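Protein CLPV1 (Pseudomonas aeruginosa, PDB 4UQW) is a ClpV-family ATPase of type VI secretion that probably disassembles the contracted TssB-TssC sheath, represented here by its N-terminal domain. Local coordinates at residues 31-36 with 76-81; 67-72 with 138-143; 119-124 with 147-152. All coordinates share one frame; numbering follows the deposited sequence. Where two conformers were deposited one is given.

Contact 1 of 3, residues 31-36 with 76-81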
# COMPACT_ATOMS: atom_id res chain seq x y z
N LYS A 31 4.72 -2.44 -15.82
CA LYS A 31 5.12 -2.23 -17.22
C LYS A 31 5.51 -3.53 -17.89
O LYS A 31 5.16 -3.74 -19.08
CB LYS A 31 6.27 -1.26 -17.32
CG LYS A 31 5.83 0.17 -17.07
CD LYS A 31 6.94 1.16 -17.36
CE LYS A 31 7.11 1.42 -18.90
NZ LYS A 31 5.89 2.09 -19.50
N LEU A 32 6.22 -4.42 -17.18
CA LEU A 32 6.59 -5.71 -17.77
C LEU A 32 5.34 -6.52 -18.13
O LEU A 32 5.32 -7.23 -19.15
CB LEU A 32 7.48 -6.51 -16.82
CG LEU A 32 8.88 -5.93 -16.74
CD1 LEU A 32 9.70 -6.69 -15.72
CD2 LEU A 32 9.57 -5.94 -18.10
N ARG A 33 4.30 -6.40 -17.33
CA ARG A 33 3.06 -7.14 -17.58
C ARG A 33 2.14 -6.50 -18.59
O ARG A 33 1.16 -7.12 -19.03
CB ARG A 33 2.25 -7.29 -16.28
CG ARG A 33 3.02 -7.91 -15.15
CD ARG A 33 2.88 -9.40 -15.12
NE ARG A 33 1.68 -9.75 -14.39
CZ ARG A 33 1.37 -10.98 -14.00
NH1 ARG A 33 2.19 -11.99 -14.27
NH2 ARG A 33 0.24 -11.18 -13.35
N GLY A 34 2.41 -5.25 -18.92
CA GLY A 34 1.55 -4.48 -19.81
C GLY A 34 0.24 -4.05 -19.18
O GLY A 34 -0.75 -3.78 -19.85
N ASN A 35 0.24 -3.90 -17.84
CA ASN A 35 -0.97 -3.42 -17.16
C ASN A 35 -1.06 -1.89 -17.29
O ASN A 35 -0.00 -1.20 -17.31
CB ASN A 35 -0.99 -3.80 -15.65
CG ASN A 35 -0.86 -5.30 -15.38
OD1 ASN A 35 -0.14 -5.71 -14.47
ND2 ASN A 35 -1.56 -6.14 -16.22
N PRO A 36 -2.26 -1.31 -17.39
CA PRO A 36 -2.31 0.11 -17.74
C PRO A 36 -2.01 1.05 -16.57
O PRO A 36 -1.55 2.20 -16.81
CB PRO A 36 -3.75 0.33 -18.24
CG PRO A 36 -4.52 -0.80 -17.59
CD PRO A 36 -3.56 -1.98 -17.56
N ALA A 76 -5.26 -11.69 -8.37
CA ALA A 76 -5.69 -10.35 -8.77
C ALA A 76 -4.75 -9.76 -9.82
O ALA A 76 -5.20 -9.12 -10.78
CB ALA A 76 -5.76 -9.43 -7.52
N LEU A 77 -3.44 -9.95 -9.63
CA LEU A 77 -2.47 -9.44 -10.62
C LEU A 77 -2.72 -10.08 -11.98
O LEU A 77 -2.69 -9.39 -13.02
CB LEU A 77 -1.04 -9.77 -10.21
CG LEU A 77 -0.52 -8.87 -9.13
CD1 LEU A 77 0.74 -9.55 -8.54
CD2 LEU A 77 -0.19 -7.48 -9.66
N ASP A 78 -2.94 -11.40 -11.98
CA ASP A 78 -3.08 -12.18 -13.23
C ASP A 78 -4.35 -11.79 -13.97
O ASP A 78 -4.46 -12.01 -15.17
CB ASP A 78 -3.06 -13.70 -12.96
CG ASP A 78 -1.65 -14.22 -12.68
OD1 ASP A 78 -0.68 -13.50 -12.98
OD2 ASP A 78 -1.49 -15.33 -12.13
N ARG A 79 -5.30 -11.22 -13.25
CA ARG A 79 -6.56 -10.84 -13.86
C ARG A 79 -6.60 -9.41 -14.41
O ARG A 79 -7.50 -9.06 -15.17
CB ARG A 79 -7.71 -11.04 -12.84
CG ARG A 79 -8.02 -12.53 -12.53
CD ARG A 79 -9.21 -12.65 -11.57
NE ARG A 79 -9.36 -13.99 -10.99
CZ ARG A 79 -9.11 -14.29 -9.71
NH1 ARG A 79 -8.71 -13.34 -8.87
NH2 ARG A 79 -9.27 -15.54 -9.27
N LEU A 80 -5.62 -8.57 -14.07
CA LEU A 80 -5.62 -7.23 -14.64
C LEU A 80 -5.54 -7.23 -16.14
O LEU A 80 -4.99 -8.14 -16.74
CB LEU A 80 -4.41 -6.44 -14.11
CG LEU A 80 -4.38 -6.24 -12.59
CD1 LEU A 80 -3.08 -5.56 -12.16
CD2 LEU A 80 -5.56 -5.36 -12.24
N PRO A 81 -6.08 -6.17 -16.77
CA PRO A 81 -5.95 -6.09 -18.22
C PRO A 81 -4.49 -5.99 -18.66
O PRO A 81 -3.67 -5.36 -17.94
CB PRO A 81 -6.75 -4.84 -18.59
CG PRO A 81 -7.02 -4.13 -17.39
CD PRO A 81 -6.77 -5.01 -16.18
O HOH W 1 -0.00 -8.24 -13.44
O HOH W 2 -2.29 -9.14 -15.76
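Arg-33 and Asp-78 form a salt bridge where two helices of this helical Clp N-terminal domain end beside each other; helix 17-33 closes in a Schellman motif, with Gly-34 at positive phi, and helix 66-79 ends two residues before Pro-81. The Arg-33 chain is bent at chi2 and chi3, and its guanidinium presents NH2 to Asp-78 OD1 at 2.5 Å. The acceptor lies close to the guanidinium plane and uses its anti lone pair; the carboxylate and guanidinium planes are 33° apart.

Asn-35 carries the second link. Its CG stands beside the backbone N, anti to the carbonyl carbon (chi1 -57°), and ND2 donates to Pro-81 O at 2.8 Å with a nearly straight bond (160°). The oxygen lies near the amide plane, but ND2 approaches it from above the carbonyl plane. Asn-35 CA makes a CA-H...O contact with Pro-81 O, at 3.4 Å. The Asn-35 side chain crosses that of Leu-80 at about a right angle, with ND2 against its CB, and OD1 is hydrogen-bonded to His-42 of helix 40-49. One water accepts from Arg-33 NE and lies near Asn-35 OD1 and Leu-77 O; a second accepts from Asn-35 ND2 at 3.1 Å. Beyond the amide the two proline rings cross at about a right angle, Pro-36 CD lying 4.1 Å from Pro-81 CG.

Contact 2 of 3, residues 67-72 with 138-143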
# COMPACT_ATOMS: atom_id res chain seq x y z
N ALA A 67 -0.21 -17.11 3.31
CA ALA A 67 -0.19 -17.88 2.08
C ALA A 67 -1.48 -17.60 1.29
O ALA A 67 -1.48 -17.54 0.05
CB ALA A 67 -0.05 -19.37 2.39
N ARG A 68 -2.59 -17.46 1.99
CA ARG A 68 -3.82 -17.13 1.28
C ARG A 68 -3.74 -15.75 0.64
O ARG A 68 -4.17 -15.52 -0.50
CB ARG A 68 -5.02 -17.21 2.22
CG ARG A 68 -6.32 -16.72 1.60
CD ARG A 68 -6.90 -17.76 0.71
NE ARG A 68 -7.04 -19.05 1.34
CZ ARG A 68 -7.36 -20.16 0.69
NH1 ARG A 68 -7.59 -20.09 -0.63
NH2 ARG A 68 -7.42 -21.27 1.36
N LEU A 69 -3.18 -14.79 1.38
CA LEU A 69 -3.02 -13.43 0.89
C LEU A 69 -2.16 -13.47 -0.35
O LEU A 69 -2.50 -12.82 -1.34
CB LEU A 69 -2.41 -12.50 2.00
CG LEU A 69 -2.08 -11.10 1.49
CD1 LEU A 69 -3.34 -10.46 0.94
CD2 LEU A 69 -1.48 -10.33 2.70
N ALA A 70 -1.06 -14.25 -0.31
CA ALA A 70 -0.17 -14.30 -1.48
C ALA A 70 -0.91 -14.86 -2.71
O ALA A 70 -0.78 -14.33 -3.83
CB ALA A 70 1.03 -15.16 -1.17
N LYS A 71 -1.72 -15.89 -2.48
CA LYS A 71 -2.51 -16.52 -3.54
C LYS A 71 -3.49 -15.48 -4.13
O LYS A 71 -3.69 -15.35 -5.37
CB LYS A 71 -3.27 -17.74 -3.01
CG LYS A 71 -4.15 -18.46 -4.00
CD LYS A 71 -4.74 -19.67 -3.31
CE LYS A 71 -5.49 -20.56 -4.27
NZ LYS A 71 -6.65 -19.82 -4.83
N ASP A 72 -4.18 -14.77 -3.23
CA ASP A 72 -5.15 -13.81 -3.69
C ASP A 72 -4.51 -12.66 -4.48
O ASP A 72 -5.10 -12.21 -5.49
CB ASP A 72 -5.92 -13.23 -2.48
CG ASP A 72 -6.90 -14.24 -1.86
OD1 ASP A 72 -7.25 -15.28 -2.50
OD2 ASP A 72 -7.32 -14.05 -0.69
N ALA A 138 -10.11 -11.17 0.61
CA ALA A 138 -10.95 -11.18 1.78
C ALA A 138 -10.16 -11.30 3.07
O ALA A 138 -10.68 -10.92 4.13
CB ALA A 138 -11.96 -12.33 1.69
N GLU A 139 -8.88 -11.71 3.00
CA GLU A 139 -8.04 -11.72 4.22
C GLU A 139 -7.98 -10.33 4.84
O GLU A 139 -7.88 -10.18 6.06
CB GLU A 139 -6.59 -12.18 3.93
CG GLU A 139 -6.51 -13.70 3.58
CD GLU A 139 -7.01 -14.54 4.71
OE1 GLU A 139 -6.47 -14.52 5.82
OE2 GLU A 139 -7.98 -15.35 4.51
N PHE A 140 -8.00 -9.29 4.01
CA PHE A 140 -7.88 -7.95 4.60
C PHE A 140 -9.10 -7.51 5.40
O PHE A 140 -9.01 -6.54 6.18
CB PHE A 140 -7.60 -6.91 3.52
CG PHE A 140 -6.23 -6.99 2.90
CD1 PHE A 140 -5.09 -6.85 3.68
CD2 PHE A 140 -6.09 -7.12 1.52
CE1 PHE A 140 -3.81 -6.86 3.10
CE2 PHE A 140 -4.81 -7.08 0.94
CZ PHE A 140 -3.69 -6.95 1.73
N ALA A 141 -10.24 -8.20 5.29
CA ALA A 141 -11.35 -7.92 6.18
C ALA A 141 -11.06 -8.31 7.61
O ALA A 141 -11.76 -7.89 8.54
CB ALA A 141 -12.61 -8.63 5.67
N LYS A 142 -9.99 -9.06 7.82
CA LYS A 142 -9.58 -9.42 9.19
C LYS A 142 -8.82 -8.27 9.90
O LYS A 142 -8.65 -8.29 11.13
CB LYS A 142 -8.69 -10.67 9.15
CG LYS A 142 -9.43 -11.93 8.64
CD LYS A 142 -8.53 -13.12 8.47
CE LYS A 142 -9.38 -14.24 7.86
NZ LYS A 142 -8.62 -15.48 7.69
N LEU A 143 -8.39 -7.26 9.15
CA LEU A 143 -7.71 -6.13 9.79
C LEU A 143 -8.67 -5.33 10.62
O LEU A 143 -9.81 -5.08 10.23
CB LEU A 143 -7.08 -5.21 8.76
CG LEU A 143 -6.01 -5.84 7.89
CD1 LEU A 143 -5.63 -4.83 6.85
CD2 LEU A 143 -4.84 -6.24 8.75
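Leu-69 and Phe-140 make the apolar part of this contact, in which the 3-10 segment 138-142 of the Clp N-terminal domain packs against one side of helix 66-79. Leu-69 CG is anti to the backbone N (chi1 173°), and the methyls beyond it reach the far end of the phenyl ring: Leu-69 CD1 lies 3.6 Å from Phe-140 CZ and almost as close to CE2, while CD2 is 4.2 Å from both CZ and CE1. The two side chains cross at about a right angle.

A second kind of packing uses the aliphatic parts of charged residues. Arg-68 CG rests 3.6 Å from Glu-139 CG and equally near Glu-139 OE2, again with the chains crossing at about a right angle. The Arg-68 chain is bent at chi2 and chi3, and its charged end leads away from 138-143; Arg-68 NE stays 5.0 Å from Glu-139 OE2, so the opposite charges are near but not in contact.

Polar bonding runs within 138-142 or to its flanks, and no hydrogen bond joins 67-72 to 138-143. Glu-139 OE1 accepts from Lys-142 NZ at 3.0 Å on its syn side, 25° out of the carboxylate plane, in a salt bridge; the bond from NZ to OE2 is weak. OE1 is also hydrogen-bonded to the backbone N of Asp-65, just ahead of helix 66-79. Ser-137 OG is hydrogen-bonded to both Asp-72 OD2 and Glu-139 N, and so links the helix to the start of the 3-10 turn.

Deeper in the domain, Leu-69 packs on Leu-48 and Phe-140 on Phe-44, so helix 66-79 and the 3-10 segment both pack on helix 40-49, with Leu-69 also on Val-59 of helix 54-61.

Contact 3 of 3, residues 119-124 with 147-152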
# COMPACT_ATOMS: atom_id res chain seq x y z
N LEU A 119 0.13 3.57 5.59
CA LEU A 119 -0.69 3.36 4.40
C LEU A 119 -1.86 2.42 4.70
O LEU A 119 -2.99 2.69 4.28
CB LEU A 119 0.09 2.74 3.23
CG LEU A 119 1.29 3.54 2.75
CD1 LEU A 119 2.12 2.66 1.79
CD2 LEU A 119 0.83 4.80 1.98
N VAL A 120 -1.60 1.36 5.46
CA VAL A 120 -2.70 0.46 5.80
C VAL A 120 -3.77 1.18 6.63
O VAL A 120 -4.96 1.04 6.34
CB VAL A 120 -2.14 -0.76 6.57
CG1 VAL A 120 -3.28 -1.67 7.07
CG2 VAL A 120 -1.26 -1.58 5.63
N ILE A 121 -3.37 1.96 7.65
CA ILE A 121 -4.35 2.66 8.45
C ILE A 121 -5.13 3.64 7.59
O ILE A 121 -6.37 3.70 7.68
CB ILE A 121 -3.65 3.42 9.60
CG1 ILE A 121 -3.15 2.39 10.63
CG2 ILE A 121 -4.61 4.44 10.26
CD1 ILE A 121 -2.13 3.00 11.63
N GLY A 122 -4.45 4.40 6.74
CA GLY A 122 -5.16 5.40 5.94
C GLY A 122 -6.18 4.73 5.00
O GLY A 122 -7.30 5.24 4.78
N ILE A 123 -5.78 3.60 4.41
CA ILE A 123 -6.72 2.83 3.59
C ILE A 123 -7.93 2.34 4.38
O ILE A 123 -9.07 2.46 3.94
CB ILE A 123 -5.93 1.65 2.92
CG1 ILE A 123 -5.01 2.18 1.80
CG2 ILE A 123 -6.89 0.55 2.35
CD1 ILE A 123 -3.93 1.13 1.32
N LEU A 124 -7.69 1.78 5.56
CA LEU A 124 -8.81 1.25 6.33
C LEU A 124 -9.78 2.32 6.77
O LEU A 124 -10.98 2.05 6.95
CB LEU A 124 -8.32 0.47 7.58
CG LEU A 124 -7.54 -0.81 7.25
CD1 LEU A 124 -6.87 -1.38 8.52
CD2 LEU A 124 -8.45 -1.84 6.55
N ALA A 147 -7.43 -1.63 16.46
CA ALA A 147 -6.31 -2.34 17.07
C ALA A 147 -5.01 -1.82 16.50
O ALA A 147 -4.01 -1.60 17.19
CB ALA A 147 -6.44 -3.85 16.84
N LEU A 148 -5.00 -1.61 15.18
CA LEU A 148 -3.80 -1.17 14.53
C LEU A 148 -3.38 0.25 14.96
O LEU A 148 -2.20 0.54 15.05
CB LEU A 148 -4.02 -1.26 13.01
CG LEU A 148 -2.83 -1.08 12.09
CD1 LEU A 148 -1.69 -2.01 12.49
CD2 LEU A 148 -3.31 -1.36 10.65
N THR A 149 -4.34 1.14 15.21
CA THR A 149 -3.98 2.48 15.65
C THR A 149 -3.60 2.47 17.15
O THR A 149 -2.64 3.13 17.55
CB THR A 149 -5.12 3.51 15.40
OG1 THR A 149 -6.33 3.09 16.07
CG2 THR A 149 -5.37 3.67 13.89
N GLU A 150 -4.32 1.74 17.98
CA GLU A 150 -4.02 1.79 19.39
C GLU A 150 -2.79 0.98 19.77
O GLU A 150 -2.15 1.25 20.80
CB GLU A 150 -5.24 1.31 20.16
CG GLU A 150 -6.41 2.26 19.97
CD GLU A 150 -6.54 3.25 21.13
OE1 GLU A 150 -6.18 2.88 22.28
OE2 GLU A 150 -6.98 4.39 20.89
N ARG A 151 -2.48 -0.04 18.97
CA ARG A 151 -1.45 -1.02 19.32
C ARG A 151 -0.42 -1.14 18.16
O ARG A 151 0.12 -2.21 17.92
CB ARG A 151 -2.09 -2.38 19.64
CG ARG A 151 -2.98 -2.25 20.92
CD ARG A 151 -3.48 -3.58 21.50
NE ARG A 151 -4.37 -4.27 20.58
CZ ARG A 151 -4.29 -5.57 20.30
NH1 ARG A 151 -3.36 -6.32 20.89
NH2 ARG A 151 -5.14 -6.13 19.44
N PHE A 152 -0.19 -0.00 17.50
CA PHE A 152 0.63 0.00 16.28
C PHE A 152 1.99 -0.68 16.52
O PHE A 152 2.44 -1.52 15.70
CB PHE A 152 0.83 1.44 15.81
CG PHE A 152 1.52 1.52 14.46
CD1 PHE A 152 0.82 1.30 13.27
CD2 PHE A 152 2.89 1.78 14.41
CE1 PHE A 152 1.49 1.36 12.00
CE2 PHE A 152 3.57 1.82 13.17
CZ PHE A 152 2.89 1.61 11.97
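Ile-121 meets Leu-148, Thr-149 and Phe-152 with successive atoms of one branched side chain. Its CB projects toward helix 145-150 and there the chain divides. The short branch, CG2, touches the methyl of Thr-149, with Ile-121 CG2 and Thr-149 CG2 3.8 Å apart. The longer branch starts with CG1, anti to the carbonyl carbon (chi1 -72°); Ile-121 CG1 packs against both CG and CD2 of Leu-148, at 3.8 Å from the latter. An extended chi2 of 165° carries CD1 onward to the phenyl ring, where Ile-121 CD1 lies 3.8 Å from Phe-152 CD1 and 4.0 Å from its CE1. Ile-121 CD1 also lies 4.0 Å from Thr-149 CG2 and comes near Leu-148 CG, so the tip touches a threonine and a leucine as well as the phenylalanine.

This is helix-to-helix packing in the mainly helical Clp N-terminal domain: positions 120, 121 and 124 of helix 116-124 face the last turn of helix 145-150 and the first residue of helix 152-156. Leu-148 was modelled in two conformers; in the one described, its CD2 reaches Val-120 CG1 at 3.6 Å and Leu-124 CD1 at 4.1 Å, meeting both of these side chains at about a right angle. The contacts of Leu-148 CG and CD2 hold for that conformer.

Thr-149 meets Ile-121 through its methyl; OG1 is hydrogen-bonded back to Val-145 O of its own helix. The Phe-152 ring also meets the rings of Phe-109 and Tyr-118, and Ile-121 touches Phe-109 too.

In the fold
Contact 3 is the buried one, made wholly of apolar side-chain atoms, the threonine contributing its methyl, whereas contacts 1 and 2 are partly buried and mix packing with charge. Contacts 1 and 2 share helix 66-79, using its C-terminal end and its first turns respectively, with centres about 20 Å apart. Across contact 1 the joining is polar, through a salt bridge, a side-chain amide hydrogen bond and waters; across contact 2 it is packing, with the polar bonds kept to its flanks. Contacts 2 and 3 touch through Leu-143, which packs on Val-120 and Leu-124. Contacts 1 and 3 lie on opposite sides of the chain's centre, their centres about 28 Å apart.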